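Local structure of haemagglutinin I (Physarum polycephalum, 3A5P) at residues T79-A82 with G83-S87. The protein is a lectin that probably binds carbohydrate through a small recognition domain of legume-lectin fold and so agglutinates red blood cells. Numbering follows the deposited sequence.
Sequences TFTA and GGNVS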
loop_
_atom_site.group_PDB
_atom_site.type_symbol
_atom_site.label_atom_id
_atom_site.label_comp_id
_atom_site.label_asym_id
_atom_site.label_seq_id
_atom_site.Cartn_x
_atom_site.Cartn_y
_atom_site.Cartn_z
ATOM N N THR A 79 6.412 -14.511 5.192
ATOM C CA THR A 79 7.438 -15.228 4.427
ATOM C C THR A 79 6.991 -15.367 2.975
ATOM O O THR A 79 5.927 -15.939 2.686
ATOM C CB THR A 79 7.788 -16.628 5.039
ATOM O OG1 THR A 79 8.187 -16.465 6.406
ATOM C CG2 THR A 79 8.947 -17.319 4.247
ATOM N N PHE A 80 7.835 -14.868 2.077
ATOM C CA PHE A 80 7.538 -14.845 0.653
ATOM C C PHE A 80 8.206 -15.980 -0.094
ATOM O O PHE A 80 9.374 -16.229 0.096
ATOM C CB PHE A 80 7.957 -13.491 0.082
ATOM C CG PHE A 80 7.085 -12.374 0.570
ATOM C CD1 PHE A 80 6.026 -11.913 -0.218
ATOM C CD2 PHE A 80 7.274 -11.842 1.844
ATOM C CE1 PHE A 80 5.192 -10.878 0.257
ATOM C CE2 PHE A 80 6.431 -10.819 2.347
ATOM C CZ PHE A 80 5.396 -10.349 1.544
ATOM N N THR A 81 7.444 -16.676 -0.927
ATOM C CA THR A 81 8.044 -17.654 -1.855
ATOM C C THR A 81 7.533 -17.376 -3.269
ATOM O O THR A 81 6.509 -16.679 -3.445
ATOM C CB THR A 81 7.760 -19.106 -1.410
ATOM O OG1 THR A 81 6.378 -19.226 -1.033
ATOM C CG2 THR A 81 8.686 -19.485 -0.227
ATOM N N ALA A 82 8.242 -17.923 -4.258
ATOM C CA ALA A 82 7.958 -17.670 -5.670
ATOM C C ALA A 82 6.503 -18.001 -6.011
ATOM O O ALA A 82 5.890 -18.900 -5.406
ATOM C CB ALA A 82 8.892 -18.492 -6.564
ATOM N N GLY A 83 5.962 -17.268 -6.974
ATOM C CA GLY A 83 4.543 -17.431 -7.337
ATOM C C GLY A 83 3.597 -16.567 -6.513
ATOM O O GLY A 83 2.391 -16.808 -6.503
ATOM N N GLY A 84 4.140 -15.557 -5.835
ATOM C CA GLY A 84 3.313 -14.621 -5.061
ATOM C C GLY A 84 2.737 -15.241 -3.792
ATOM O O GLY A 84 1.711 -14.784 -3.283
ATOM N N ASN A 85 3.401 -16.278 -3.278
ATOM C CA ASN A 85 2.931 -16.957 -2.093
ATOM C C ASN A 85 3.440 -16.267 -0.844
ATOM O O ASN A 85 4.627 -15.980 -0.732
ATOM C CB ASN A 85 3.354 -18.429 -2.087
ATOM C CG ASN A 85 2.592 -19.238 -3.082
ATOM O OD1 ASN A 85 1.402 -19.504 -2.892
ATOM N ND2 ASN A 85 3.246 -19.603 -4.183
ATOM N N VAL A 86 2.536 -16.046 0.103
ATOM C CA VAL A 86 2.889 -15.387 1.353
ATOM C C VAL A 86 2.311 -16.197 2.500
ATOM O O VAL A 86 1.116 -16.481 2.505
ATOM C CB VAL A 86 2.339 -13.933 1.437
ATOM C CG1 VAL A 86 3.066 -13.158 2.569
ATOM C CG2 VAL A 86 2.506 -13.208 0.098
ATOM N N SER A 87 3.162 -16.568 3.450
ATOM C CA SER A 87 2.723 -17.193 4.686
ATOM C C SER A 87 2.937 -16.202 5.819
ATOM O O SER A 87 4.051 -15.722 5.993
ATOM C CB SER A 87 3.527 -18.467 4.945
ATOM O OG SER A 87 3.144 -19.063 6.174
HETATM O O HOH W 1 6.190 -16.456 8.248
#
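Phe-80 and Val-86 form a non-hydrogen-bonded antiparallel pair whose side chains run alongside each other. Val-86 CG1 lies 3.9 Å from the Phe-80 ring centroid and 18° off the ring normal, evidence of a CH-pi contact over one face; CG1 reaches it by standing anti to the backbone N (chi1 -164°). The second methyl, Val-86 CG2, meets Phe-80 CE1 at 3.6 Å. The hydrogen-bonded pairs on either side hold the backbones together: Thr-79 N donates to Ser-87 O at 2.8 Å and Thr-81 N to Asn-85 O at 2.9 Å. The return bond from Asn-85 N to Thr-81 O is bent to 142° at the hydrogen, where the strands give way to the turn. On the face opposite Phe-80, the Asn-85 amide reaches back to the turn, Asn-85 ND2 donating to Ala-82 O at 3.0 Å with the acceptor close to the amide plane. His-97 NE2 bonds OD1, so both ends of that amide are held. Gly-83 and Gly-84, both with positive phi, carry the chain round. Phe-80 also packs on Val-32 and Val-34 of the other sheet, placing this beta hairpin in a legume-lectin-like sandwich.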